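Local coordinates for Blr3880 protein (Bradyrhizobium japonicum, PDB 2OOD) that probably catalyses the zinc-dependent hydrolytic deamination of guanine to xanthine and ammonia, a step of purine breakdown, at residues 97-102 / 205-210; 167-172 / 247-252; 240-245 / 253-258. All coordinates share one frame; numbering follows the deposited sequence.

Contact 1 (97-102 / 205-210); sequences PWLQKS and PRFAFG. With GUN (guanine), chain C.
L99 touches F207 and R206 across the contact, beside a bound guanine that residues of both segments meet. Along helix 95-107, W98 comes first and brings the edge of its indole to the oxygen of the purine, CZ3 lying 3.2 Å from guanine O6. Next is L99, whose CG sits anti to its own carbonyl carbon (chi1 -74°), so that the two methyls fork between the base and the loop 205-210. CD1 lies 3.1 Å from guanine N7 and 4.0 Å from F207 CZ. The other branch, CD2, also lies along the base and comes 4.0 Å from R206 NH2, whose charge is taken up by a salt bridge to E107 further along the same helix. F207 offers the centre of one ring face to guanine C8, which stands 3.0 Å above the plane; the imidazole edge of the base is directed at that face, the two planes steeply inclined. G210 N covers the opposite face near the rim. W98, L99 and F207 thus line part of the guanine pocket, in the manner of the amidohydrolase TIM-barrel family, where loops after the barrel strands build the active site.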
ATOM      1  N   PRO A  97     -20.369  -3.729  -9.763  1.00 42.78           N
ATOM      2  CA  PRO A  97     -20.167  -5.009 -10.457  1.00 42.07           C
ATOM      3  C   PRO A  97     -19.362  -6.028  -9.645  1.00 42.47           C
ATOM      4  O   PRO A  97     -19.525  -7.242  -9.799  1.00 43.26           O
ATOM      5  CB  PRO A  97     -19.475  -4.596 -11.757  1.00 41.40           C
ATOM      6  CG  PRO A  97     -18.730  -3.356 -11.366  1.00 41.70           C
ATOM      7  CD  PRO A  97     -19.720  -2.621 -10.481  1.00 41.23           C
ATOM      8  N   TRP A  98     -18.503  -5.522  -8.769  1.00 42.58           N
ATOM      9  CA  TRP A  98     -17.670  -6.358  -7.908  1.00 42.26           C
ATOM     10  C   TRP A  98     -18.514  -7.117  -6.870  1.00 42.45           C
ATOM     11  O   TRP A  98     -18.274  -8.298  -6.625  1.00 43.23           O
ATOM     12  CB  TRP A  98     -16.624  -5.465  -7.230  1.00 40.85           C
ATOM     13  CG  TRP A  98     -15.922  -6.038  -6.039  1.00 39.65           C
ATOM     14  CD1 TRP A  98     -14.872  -6.906  -6.042  1.00 39.41           C
ATOM     15  CD2 TRP A  98     -16.169  -5.707  -4.668  1.00 38.61           C
ATOM     16  NE1 TRP A  98     -14.439  -7.127  -4.753  1.00 38.64           N
ATOM     17  CE2 TRP A  98     -15.221  -6.401  -3.894  1.00 38.41           C
ATOM     18  CE3 TRP A  98     -17.099  -4.884  -4.021  1.00 38.09           C
ATOM     19  CZ2 TRP A  98     -15.178  -6.298  -2.500  1.00 38.56           C
ATOM     20  CZ3 TRP A  98     -17.059  -4.778  -2.635  1.00 37.61           C
ATOM     21  CH2 TRP A  98     -16.102  -5.481  -1.890  1.00 38.19           C
ATOM     22  N   LEU A  99     -19.499  -6.450  -6.269  1.00 41.64           N
ATOM     23  CA  LEU A  99     -20.365  -7.108  -5.288  1.00 41.85           C
ATOM     24  C   LEU A  99     -21.033  -8.297  -5.962  1.00 42.83           C
ATOM     25  O   LEU A  99     -21.047  -9.405  -5.433  1.00 43.41           O
ATOM     26  CB  LEU A  99     -21.457  -6.157  -4.771  1.00 40.54           C
ATOM     27  CG  LEU A  99     -21.118  -5.030  -3.788  1.00 39.50           C
ATOM     28  CD1 LEU A  99     -22.339  -4.139  -3.596  1.00 38.41           C
ATOM     29  CD2 LEU A  99     -20.674  -5.607  -2.456  1.00 38.29           C
ATOM     30  N   GLN A 100     -21.585  -8.052  -7.143  1.00 43.89           N
ATOM     31  CA  GLN A 100     -22.279  -9.085  -7.907  1.00 44.48           C
ATOM     32  C   GLN A 100     -21.334 -10.214  -8.332  1.00 44.09           C
ATOM     33  O   GLN A 100     -21.621 -11.392  -8.132  1.00 43.85           O
ATOM     34  CB  GLN A 100     -22.922  -8.455  -9.152  1.00 44.81           C
ATOM     35  CG  GLN A 100     -24.443  -8.586  -9.246  1.00 45.73           C
ATOM     36  CD  GLN A 100     -25.188  -7.951  -8.078  1.00 46.22           C
ATOM     37  OE1 GLN A 100     -24.966  -6.788  -7.729  1.00 46.43           O
ATOM     38  NE2 GLN A 100     -26.094  -8.715  -7.479  1.00 47.35           N
ATOM     39  N   LYS A 101     -20.194  -9.844  -8.903  1.00 44.98           N
ATOM     40  CA  LYS A 101     -19.235 -10.828  -9.385  1.00 44.50           C
ATOM     41  C   LYS A 101     -18.424 -11.618  -8.358  1.00 43.99           C
ATOM     42  O   LYS A 101     -18.299 -12.841  -8.484  1.00 43.96           O
ATOM     43  CB  LYS A 101     -18.253 -10.174 -10.367  1.00 45.61           C
ATOM     44  CG  LYS A 101     -17.169 -11.145 -10.845  1.00 48.15           C
ATOM     45  CD  LYS A 101     -16.124 -10.486 -11.755  1.00 50.23           C
ATOM     46  CE  LYS A 101     -15.050 -11.507 -12.181  1.00 51.55           C
ATOM     47  NZ  LYS A 101     -14.015 -10.934 -13.110  1.00 52.25           N
ATOM     48  N   SER A 102     -17.885 -10.949  -7.342  1.00 42.20           N
ATOM     49  CA  SER A 102     -17.026 -11.639  -6.381  1.00 41.28           C
ATOM     50  C   SER A 102     -17.450 -11.794  -4.921  1.00 40.14           C
ATOM     51  O   SER A 102     -16.983 -12.702  -4.230  1.00 40.04           O
ATOM     52  CB  SER A 102     -15.656 -10.970  -6.404  1.00 41.33           C
ATOM     53  OG  SER A 102     -15.274 -10.674  -7.733  1.00 42.65           O
ATOM     54  N   PRO A 205     -28.337  -2.356   8.232  1.00 35.21           N
ATOM     55  CA  PRO A 205     -28.920  -2.340   6.891  1.00 34.44           C
ATOM     56  C   PRO A 205     -27.663  -2.157   6.030  1.00 34.39           C
ATOM     57  O   PRO A 205     -27.024  -1.109   6.080  1.00 34.51           O
ATOM     58  CB  PRO A 205     -29.793  -1.091   6.915  1.00 33.35           C
ATOM     59  CG  PRO A 205     -29.026  -0.174   7.815  1.00 32.61           C
ATOM     60  CD  PRO A 205     -28.622  -1.098   8.945  1.00 33.11           C
ATOM     61  N   ARG A 206     -27.290  -3.178   5.271  1.00 33.84           N
ATOM     62  CA  ARG A 206     -26.080  -3.111   4.468  1.00 35.34           C
ATOM     63  C   ARG A 206     -25.817  -1.751   3.832  1.00 37.31           C
ATOM     64  O   ARG A 206     -24.796  -1.120   4.116  1.00 36.88           O
ATOM     65  CB  ARG A 206     -26.099  -4.197   3.404  1.00 35.34           C
ATOM     66  CG  ARG A 206     -24.767  -4.394   2.742  1.00 33.40           C
ATOM     67  CD  ARG A 206     -24.581  -5.840   2.419  1.00 33.15           C
ATOM     68  NE  ARG A 206     -23.291  -6.087   1.792  1.00 34.77           N
ATOM     69  CZ  ARG A 206     -22.774  -7.295   1.610  1.00 35.73           C
ATOM     70  NH1 ARG A 206     -23.437  -8.372   2.013  1.00 36.35           N
ATOM     71  NH2 ARG A 206     -21.597  -7.425   1.023  1.00 36.42           N
ATOM     72  N   PHE A 207     -26.720  -1.300   2.966  1.00 37.86           N
ATOM     73  CA  PHE A 207     -26.566   0.004   2.335  1.00 38.21           C
ATOM     74  C   PHE A 207     -27.831   0.385   1.574  1.00 38.78           C
ATOM     75  O   PHE A 207     -28.490  -0.467   0.973  1.00 39.09           O
ATOM     76  CB  PHE A 207     -25.322   0.020   1.428  1.00 38.75           C
ATOM     77  CG  PHE A 207     -25.453  -0.808   0.186  1.00 38.88           C
ATOM     78  CD1 PHE A 207     -25.948  -2.109   0.238  1.00 38.44           C
ATOM     79  CD2 PHE A 207     -25.052  -0.291  -1.045  1.00 39.72           C
ATOM     80  CE1 PHE A 207     -26.049  -2.886  -0.924  1.00 38.99           C
ATOM     81  CE2 PHE A 207     -25.149  -1.068  -2.219  1.00 39.85           C
ATOM     82  CZ  PHE A 207     -25.647  -2.363  -2.151  1.00 38.98           C
ATOM     83  N   ALA A 208     -28.170   1.671   1.625  1.00 39.22           N
ATOM     84  CA  ALA A 208     -29.375   2.196   0.993  1.00 38.95           C
ATOM     85  C   ALA A 208     -29.667   1.579  -0.358  1.00 38.76           C
ATOM     86  O   ALA A 208     -30.795   1.171  -0.632  1.00 38.48           O
ATOM     87  CB  ALA A 208     -29.288   3.716   0.871  1.00 38.97           C
ATOM     88  N   PHE A 209     -28.650   1.497  -1.204  1.00 39.11           N
ATOM     89  CA  PHE A 209     -28.849   0.931  -2.532  1.00 40.20           C
ATOM     90  C   PHE A 209     -29.471  -0.460  -2.515  1.00 39.00           C
ATOM     91  O   PHE A 209     -30.163  -0.842  -3.456  1.00 38.95           O
ATOM     92  CB  PHE A 209     -27.524   0.876  -3.286  1.00 40.89           C
ATOM     93  CG  PHE A 209     -27.660   0.410  -4.705  1.00 43.04           C
ATOM     94  CD1 PHE A 209     -28.412   1.143  -5.619  1.00 44.28           C
ATOM     95  CD2 PHE A 209     -27.017  -0.746  -5.141  1.00 44.45           C
ATOM     96  CE1 PHE A 209     -28.524   0.731  -6.954  1.00 45.62           C
ATOM     97  CE2 PHE A 209     -27.122  -1.170  -6.480  1.00 45.91           C
ATOM     98  CZ  PHE A 209     -27.875  -0.427  -7.385  1.00 45.88           C
ATOM     99  N   GLY A 210     -29.212  -1.215  -1.452  1.00 38.15           N
ATOM    100  CA  GLY A 210     -29.760  -2.556  -1.352  1.00 37.92           C
ATOM    101  C   GLY A 210     -30.774  -2.693  -0.231  1.00 39.11           C
ATOM    102  O   GLY A 210     -30.974  -3.790   0.296  1.00 38.09           O
TER
HETATM  103  N9  GUN C 600     -22.001  -1.929   0.771  1.00 63.26           N
HETATM  104  C8  GUN C 600     -22.555  -2.078  -0.456  1.00 63.96           C
HETATM  105  N7  GUN C 600     -21.635  -2.117  -1.376  1.00 64.25           N
HETATM  106  C5  GUN C 600     -20.417  -2.003  -0.802  1.00 63.49           C
HETATM  107  C6  GUN C 600     -19.069  -1.981  -1.289  1.00 62.71           C
HETATM  108  O6  GUN C 600     -18.814  -2.094  -2.494  1.00 62.78           O
HETATM  109  N1  GUN C 600     -18.043  -1.845  -0.357  1.00 60.92           N
HETATM  110  C2  GUN C 600     -18.317  -1.727   0.997  1.00 59.16           C
HETATM  111  N2  GUN C 600     -17.277  -1.605   1.906  1.00 54.36           N
HETATM  112  N3  GUN C 600     -19.557  -1.745   1.454  1.00 60.63           N
HETATM  113  C4  GUN C 600     -20.626  -1.873   0.602  1.00 63.12           C

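Contact 2 (167-172 / 247-252); sequences IDRNAP and VEHPDC
R169 and E248 mark the closest approach of the two backbones, their CA atoms 9.2 Å apart, so side chains must bridge the gap. Segment 167-172 is an irregular loop leaving strand 160-166, with N170 in the left-handed helical region. Segment 247-252 is the end of helix 239-248: H249 is the first residue to abandon helical angles, and a type I turn carries the chain from H249 to C252.

The side chains of R169 and E248 lie side by side, running in opposite directions. The arginine chain is extended from CG to NE, with CD lying 3.2 Å from E248 OE1. At the end NH1 serves two acceptors of one residue. The bond to the backbone, NH1 to E248 O, is 2.8 Å and nearly straight, with the oxygen in the guanidinium plane. The salt bridge from NH1 to E248 OE1, at 3.1 Å, is a weak hydrogen bond, its N-H pointing well off the oxygen (120°); the guanidinium and carboxylate planes stand 72° apart. E248 is bent at chi2 (-78°), which brings its carboxylate alongside the end of R169 and toward N170. There N170 ND2 comes 3.6 Å from E248 CD, though its hydrogen bond goes to F209 O. R169 NH1 also stands 4.1 Å above one face of the H249 ring, toward the rim; H249 NE2 has weak bonds to A208 O and A211 O.

One arginine nitrogen therefore joins the loop to both the side chain and the main chain of the last helical residue. A positive group beside a carbonyl at the C-terminal end of a helix would probably be favoured by the helix dipole, and the neighbouring carboxylate should add to that pull.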
ATOM      1  N   ILE A 167     -30.182  -7.259   3.556  1.00 41.34           N
ATOM      2  CA  ILE A 167     -30.043  -6.832   2.169  1.00 42.22           C
ATOM      3  C   ILE A 167     -31.379  -7.159   1.507  1.00 44.11           C
ATOM      4  O   ILE A 167     -31.835  -8.307   1.503  1.00 43.90           O
ATOM      5  CB  ILE A 167     -28.865  -7.561   1.461  1.00 42.52           C
ATOM      6  CG1 ILE A 167     -28.774  -7.130  -0.002  1.00 40.88           C
ATOM      7  CG2 ILE A 167     -29.027  -9.056   1.569  1.00 43.13           C
ATOM      8  CD1 ILE A 167     -28.186  -5.761  -0.190  1.00 40.77           C
ATOM      9  N   ASP A 168     -31.994  -6.127   0.941  1.00 47.20           N
ATOM     10  CA  ASP A 168     -33.327  -6.207   0.336  1.00 47.35           C
ATOM     11  C   ASP A 168     -33.414  -6.255  -1.197  1.00 46.51           C
ATOM     12  O   ASP A 168     -34.047  -7.148  -1.759  1.00 46.49           O
ATOM     13  CB  ASP A 168     -34.133  -5.007   0.849  1.00 48.47           C
ATOM     14  CG  ASP A 168     -35.564  -5.346   1.100  1.00 49.74           C
ATOM     15  OD1 ASP A 168     -36.281  -4.530   1.730  1.00 49.90           O
ATOM     16  OD2 ASP A 168     -35.967  -6.439   0.660  1.00 51.36           O
ATOM     17  N   ARG A 169     -32.800  -5.273  -1.856  1.00 46.45           N
ATOM     18  CA  ARG A 169     -32.806  -5.157  -3.314  1.00 44.48           C
ATOM     19  C   ARG A 169     -31.404  -5.318  -3.890  1.00 43.46           C
ATOM     20  O   ARG A 169     -30.419  -5.440  -3.157  1.00 43.36           O
ATOM     21  CB  ARG A 169     -33.290  -3.767  -3.738  1.00 45.55           C
ATOM     22  CG  ARG A 169     -34.423  -3.170  -2.938  1.00 46.58           C
ATOM     23  CD  ARG A 169     -34.492  -1.669  -3.204  1.00 49.76           C
ATOM     24  NE  ARG A 169     -35.828  -1.121  -2.956  1.00 53.57           N
ATOM     25  CZ  ARG A 169     -36.160   0.173  -3.041  1.00 55.02           C
ATOM     26  NH1 ARG A 169     -35.255   1.097  -3.372  1.00 55.89           N
ATOM     27  NH2 ARG A 169     -37.414   0.547  -2.800  1.00 55.90           N
ATOM     28  N   ASN A 170     -31.333  -5.289  -5.215  1.00 42.36           N
ATOM     29  CA  ASN A 170     -30.076  -5.365  -5.944  1.00 42.50           C
ATOM     30  C   ASN A 170     -29.069  -6.446  -5.544  1.00 41.76           C
ATOM     31  O   ASN A 170     -27.860  -6.194  -5.519  1.00 41.96           O
ATOM     32  CB  ASN A 170     -29.394  -3.991  -5.903  1.00 44.34           C
ATOM     33  CG  ASN A 170     -30.189  -2.921  -6.645  1.00 46.08           C
ATOM     34  OD1 ASN A 170     -30.570  -3.117  -7.801  1.00 47.57           O
ATOM     35  ND2 ASN A 170     -30.434  -1.784  -5.990  1.00 46.47           N
ATOM     36  N   ALA A 171     -29.559  -7.646  -5.249  1.00 39.85           N
ATOM     37  CA  ALA A 171     -28.687  -8.765  -4.887  1.00 39.73           C
ATOM     38  C   ALA A 171     -29.396 -10.062  -5.257  1.00 39.82           C
ATOM     39  O   ALA A 171     -30.616 -10.089  -5.377  1.00 38.50           O
ATOM     40  CB  ALA A 171     -28.382  -8.740  -3.400  1.00 38.89           C
ATOM     41  N   PRO A 172     -28.641 -11.160  -5.443  1.00 40.59           N
ATOM     42  CA  PRO A 172     -29.266 -12.440  -5.802  1.00 39.83           C
ATOM     43  C   PRO A 172     -30.478 -12.765  -4.924  1.00 41.53           C
ATOM     44  O   PRO A 172     -30.536 -12.380  -3.749  1.00 41.78           O
ATOM     45  CB  PRO A 172     -28.127 -13.439  -5.623  1.00 39.05           C
ATOM     46  CG  PRO A 172     -26.923 -12.630  -5.996  1.00 38.62           C
ATOM     47  CD  PRO A 172     -27.184 -11.314  -5.283  1.00 39.03           C
ATOM     48  N   VAL A 247     -32.052   7.036  -6.932  1.00 47.14           N
ATOM     49  CA  VAL A 247     -33.044   6.506  -7.856  1.00 46.60           C
ATOM     50  C   VAL A 247     -33.929   5.545  -7.052  1.00 47.45           C
ATOM     51  O   VAL A 247     -35.159   5.644  -7.089  1.00 49.18           O
ATOM     52  CB  VAL A 247     -32.376   5.768  -9.054  1.00 44.82           C
ATOM     53  CG1 VAL A 247     -33.431   5.071  -9.903  1.00 41.91           C
ATOM     54  CG2 VAL A 247     -31.619   6.768  -9.909  1.00 41.29           C
ATOM     55  N   GLU A 248     -33.299   4.637  -6.309  1.00 48.22           N
ATOM     56  CA  GLU A 248     -34.028   3.668  -5.477  1.00 49.37           C
ATOM     57  C   GLU A 248     -34.792   4.379  -4.347  1.00 49.17           C
ATOM     58  O   GLU A 248     -35.687   3.794  -3.716  1.00 48.03           O
ATOM     59  CB  GLU A 248     -33.052   2.675  -4.841  1.00 51.32           C
ATOM     60  CG  GLU A 248     -32.157   1.904  -5.804  1.00 53.16           C
ATOM     61  CD  GLU A 248     -32.880   0.763  -6.491  1.00 53.76           C
ATOM     62  OE1 GLU A 248     -33.656   0.058  -5.797  1.00 54.50           O
ATOM     63  OE2 GLU A 248     -32.659   0.566  -7.714  1.00 54.40           O
ATOM     64  N   HIS A 249     -34.403   5.626  -4.075  1.00 47.53           N
ATOM     65  CA  HIS A 249     -35.032   6.440  -3.034  1.00 47.26           C
ATOM     66  C   HIS A 249     -35.250   7.839  -3.601  1.00 47.46           C
ATOM     67  O   HIS A 249     -34.554   8.807  -3.231  1.00 46.57           O
ATOM     68  CB  HIS A 249     -34.139   6.495  -1.790  1.00 47.71           C
ATOM     69  CG  HIS A 249     -33.992   5.173  -1.106  1.00 48.52           C
ATOM     70  ND1 HIS A 249     -35.021   4.583  -0.401  1.00 48.36           N
ATOM     71  CD2 HIS A 249     -32.957   4.301  -1.062  1.00 48.58           C
ATOM     72  CE1 HIS A 249     -34.625   3.405   0.047  1.00 48.26           C
ATOM     73  NE2 HIS A 249     -33.376   3.209  -0.341  1.00 48.37           N
ATOM     74  N   PRO A 250     -36.237   7.959  -4.503  1.00 46.80           N
ATOM     75  CA  PRO A 250     -36.638   9.186  -5.201  1.00 46.17           C
ATOM     76  C   PRO A 250     -37.095  10.319  -4.299  1.00 46.34           C
ATOM     77  O   PRO A 250     -37.044  11.488  -4.681  1.00 46.25           O
ATOM     78  CB  PRO A 250     -37.749   8.703  -6.131  1.00 44.39           C
ATOM     79  CG  PRO A 250     -38.391   7.626  -5.330  1.00 44.31           C
ATOM     80  CD  PRO A 250     -37.198   6.873  -4.770  1.00 44.68           C
ATOM     81  N   ASP A 251     -37.516   9.977  -3.092  1.00 48.05           N
ATOM     82  CA  ASP A 251     -38.011  10.984  -2.164  1.00 50.12           C
ATOM     83  C   ASP A 251     -36.967  11.541  -1.201  1.00 50.03           C
ATOM     84  O   ASP A 251     -37.333  12.141  -0.183  1.00 49.58           O
ATOM     85  CB  ASP A 251     -39.167  10.396  -1.357  1.00 53.04           C
ATOM     86  CG  ASP A 251     -38.776   9.107  -0.649  1.00 55.79           C
ATOM     87  OD1 ASP A 251     -38.316   8.156  -1.346  1.00 56.54           O
ATOM     88  OD2 ASP A 251     -38.924   9.054   0.600  1.00 57.32           O
ATOM     89  N   CYS A 252     -35.683  11.346  -1.510  1.00 49.02           N
ATOM     90  CA  CYS A 252     -34.609  11.841  -0.643  1.00 48.03           C
ATOM     91  C   CYS A 252     -33.581  12.679  -1.417  1.00 47.87           C
ATOM     92  O   CYS A 252     -33.239  12.369  -2.561  1.00 47.70           O
ATOM     93  CB  CYS A 252     -33.927  10.664   0.082  1.00 48.15           C
ATOM     94  SG  CYS A 252     -34.924   9.903   1.445  1.00 47.59           S
TER

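Contact 3 (240-245 / 253-258); sequences AECSGV and QDYLGV
Y255 lays its ring under V245 and ends in a hydrogen bond to E241. From CB the side chain turns CG anti to the backbone N (chi1 -152°), which swings the ring across toward helix 239-248. V245 CG1 stands over the middle of the ring, about equally far from CG, CD2 and CE2: a CH-pi contact of 4.0 Å to the ring centroid, 4° off the normal. On the ring's edge CD1 meets C242 SG at 4.0 Å, a sulfur-aromatic contact close to the ring plane. CE1 touches V245 CG2 at 3.4 Å. Helices 239-248 and 255-260, joined by a short loop, lie in the connection between barrel strands 230-234 and 269-272 of the amidohydrolase fold. The second helix starts with D254 as N-cap, its OD1 accepting a weak bond from G257 N; one turn in, V258 CG2 packs on V245 CG1 at 4.0 Å. Farther out, Y255 CZ lies 3.5 Å from V245 CG2 and 3.4 Å from E241 OE1. At the tip, Y255 OH donates to E241 OE1 over 2.7 Å, meeting it from above the carboxylate plane, with the two side chains crossing at about a right angle. E241 OE2 accepts from the backbone N-H groups of E237 and N238.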
ATOM      1  N   ALA A 240     -21.492   5.681  -9.072  1.00 42.72           N
ATOM      2  CA  ALA A 240     -22.605   4.905  -9.610  1.00 42.18           C
ATOM      3  C   ALA A 240     -23.556   4.494  -8.473  1.00 42.66           C
ATOM      4  O   ALA A 240     -24.776   4.500  -8.635  1.00 42.72           O
ATOM      5  CB  ALA A 240     -22.082   3.668 -10.339  1.00 41.16           C
ATOM      6  N   GLU A 241     -22.988   4.139  -7.323  1.00 43.09           N
ATOM      7  CA  GLU A 241     -23.773   3.735  -6.162  1.00 42.41           C
ATOM      8  C   GLU A 241     -24.618   4.916  -5.679  1.00 41.85           C
ATOM      9  O   GLU A 241     -25.779   4.754  -5.326  1.00 42.27           O
ATOM     10  CB  GLU A 241     -22.843   3.266  -5.030  1.00 41.23           C
ATOM     11  CG  GLU A 241     -23.563   2.798  -3.765  1.00 41.04           C
ATOM     12  CD  GLU A 241     -22.860   3.230  -2.477  1.00 41.19           C
ATOM     13  OE1 GLU A 241     -23.331   2.843  -1.381  1.00 40.79           O
ATOM     14  OE2 GLU A 241     -21.845   3.961  -2.559  1.00 40.78           O
ATOM     15  N   CYS A 242     -24.027   6.105  -5.660  1.00 42.84           N
ATOM     16  CA  CYS A 242     -24.740   7.299  -5.212  1.00 44.58           C
ATOM     17  C   CYS A 242     -25.919   7.632  -6.112  1.00 45.46           C
ATOM     18  O   CYS A 242     -26.989   8.016  -5.629  1.00 45.79           O
ATOM     19  CB  CYS A 242     -23.789   8.497  -5.147  1.00 44.12           C
ATOM     20  SG  CYS A 242     -22.715   8.471  -3.702  1.00 44.30           S
ATOM     21  N   SER A 243     -25.712   7.496  -7.422  1.00 45.88           N
ATOM     22  CA  SER A 243     -26.763   7.761  -8.400  1.00 45.43           C
ATOM     23  C   SER A 243     -27.923   6.782  -8.183  1.00 45.93           C
ATOM     24  O   SER A 243     -29.085   7.200  -8.047  1.00 45.88           O
ATOM     25  CB  SER A 243     -26.215   7.612  -9.827  1.00 45.58           C
ATOM     26  OG  SER A 243     -25.222   8.590 -10.102  1.00 45.09           O
ATOM     27  N   GLY A 244     -27.601   5.487  -8.138  1.00 44.25           N
ATOM     28  CA  GLY A 244     -28.615   4.464  -7.932  1.00 43.29           C
ATOM     29  C   GLY A 244     -29.456   4.682  -6.682  1.00 43.05           C
ATOM     30  O   GLY A 244     -30.682   4.536  -6.715  1.00 42.39           O
ATOM     31  N   VAL A 245     -28.797   5.032  -5.581  1.00 42.27           N
ATOM     32  CA  VAL A 245     -29.467   5.279  -4.306  1.00 42.56           C
ATOM     33  C   VAL A 245     -30.557   6.353  -4.410  1.00 43.79           C
ATOM     34  O   VAL A 245     -31.660   6.180  -3.877  1.00 42.96           O
ATOM     35  CB  VAL A 245     -28.437   5.703  -3.219  1.00 41.54           C
ATOM     36  CG1 VAL A 245     -29.153   6.210  -1.961  1.00 40.76           C
ATOM     37  CG2 VAL A 245     -27.550   4.520  -2.877  1.00 42.19           C
ATOM     38  N   GLN A 253     -33.085  13.734  -0.774  1.00 47.30           N
ATOM     39  CA  GLN A 253     -32.134  14.666  -1.388  1.00 47.46           C
ATOM     40  C   GLN A 253     -30.688  14.180  -1.493  1.00 45.44           C
ATOM     41  O   GLN A 253     -30.055  14.330  -2.541  1.00 44.21           O
ATOM     42  CB  GLN A 253     -32.185  15.997  -0.627  1.00 50.20           C
ATOM     43  CG  GLN A 253     -33.594  16.319  -0.145  1.00 54.87           C
ATOM     44  CD  GLN A 253     -34.614  16.110  -1.258  1.00 57.46           C
ATOM     45  OE1 GLN A 253     -34.579  16.813  -2.281  1.00 59.91           O
ATOM     46  NE2 GLN A 253     -35.516  15.131  -1.081  1.00 58.09           N
ATOM     47  N   ASP A 254     -30.160  13.622  -0.407  1.00 43.36           N
ATOM     48  CA  ASP A 254     -28.792  13.112  -0.404  1.00 42.16           C
ATOM     49  C   ASP A 254     -28.709  11.739   0.264  1.00 41.22           C
ATOM     50  O   ASP A 254     -29.636  11.314   0.959  1.00 40.79           O
ATOM     51  CB  ASP A 254     -27.842  14.111   0.281  1.00 41.69           C
ATOM     52  CG  ASP A 254     -28.402  14.667   1.580  1.00 42.00           C
ATOM     53  OD1 ASP A 254     -29.087  13.913   2.303  1.00 42.78           O
ATOM     54  OD2 ASP A 254     -28.146  15.852   1.888  1.00 40.84           O
ATOM     55  N   TYR A 255     -27.597  11.042   0.052  1.00 40.36           N
ATOM     56  CA  TYR A 255     -27.427   9.715   0.620  1.00 39.29           C
ATOM     57  C   TYR A 255     -27.697   9.690   2.129  1.00 39.81           C
ATOM     58  O   TYR A 255     -28.403   8.807   2.626  1.00 38.82           O
ATOM     59  CB  TYR A 255     -26.020   9.202   0.308  1.00 40.84           C
ATOM     60  CG  TYR A 255     -25.912   7.693   0.215  1.00 42.11           C
ATOM     61  CD1 TYR A 255     -25.169   7.095  -0.797  1.00 42.68           C
ATOM     62  CD2 TYR A 255     -26.521   6.865   1.152  1.00 42.38           C
ATOM     63  CE1 TYR A 255     -25.030   5.708  -0.873  1.00 43.31           C
ATOM     64  CE2 TYR A 255     -26.387   5.477   1.088  1.00 42.98           C
ATOM     65  CZ  TYR A 255     -25.639   4.904   0.077  1.00 43.45           C
ATOM     66  OH  TYR A 255     -25.471   3.530   0.032  1.00 44.03           O
ATOM     67  N   LEU A 256     -27.141  10.653   2.860  1.00 38.77           N
ATOM     68  CA  LEU A 256     -27.359  10.712   4.302  1.00 38.23           C
ATOM     69  C   LEU A 256     -28.843  10.936   4.596  1.00 39.29           C
ATOM     70  O   LEU A 256     -29.356  10.491   5.619  1.00 39.62           O
ATOM     71  CB  LEU A 256     -26.533  11.846   4.917  1.00 37.54           C
ATOM     72  CG  LEU A 256     -26.631  12.070   6.429  1.00 36.49           C
ATOM     73  CD1 LEU A 256     -26.149  10.847   7.170  1.00 36.09           C
ATOM     74  CD2 LEU A 256     -25.794  13.261   6.822  1.00 35.50           C
ATOM     75  N   GLY A 257     -29.529  11.623   3.689  1.00 40.40           N
ATOM     76  CA  GLY A 257     -30.942  11.905   3.874  1.00 40.35           C
ATOM     77  C   GLY A 257     -31.796  10.656   3.950  1.00 41.46           C
ATOM     78  O   GLY A 257     -32.816  10.635   4.645  1.00 42.44           O
ATOM     79  N   VAL A 258     -31.388   9.613   3.232  1.00 40.97           N
ATOM     80  CA  VAL A 258     -32.126   8.362   3.235  1.00 39.60           C
ATOM     81  C   VAL A 258     -32.172   7.767   4.638  1.00 40.61           C
ATOM     82  O   VAL A 258     -33.222   7.313   5.089  1.00 41.53           O
ATOM     83  CB  VAL A 258     -31.480   7.335   2.294  1.00 40.14           C
ATOM     84  CG1 VAL A 258     -32.279   6.034   2.318  1.00 38.85           C
ATOM     85  CG2 VAL A 258     -31.403   7.901   0.886  1.00 39.66           C
TER

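How the contacts relate
From the N terminus, helix 95-107 opens contact 1, and loop 167-172 opens contact 2 before loop 205-210 returns to close contact 1. Contact 3 opens on helix 239-248; contact 2 closes at 247-252, then contact 3 at 253-258. Contact 2 therefore crosses both others, while contacts 1 and 3 follow in series. Loop 205-210 of contact 1 touches contacts 2 and 3: G210 O probably bonds D168 N at 2.6 Å, and A208 CB packs 3.4 Å from Y255 CE2. Contact 1 ties the loop after strand 199-205 to helix 95-107, contact 2 the loop after strand 160-166 to the end of helix 239-248, and contact 3 joins that helix to helix 255-260.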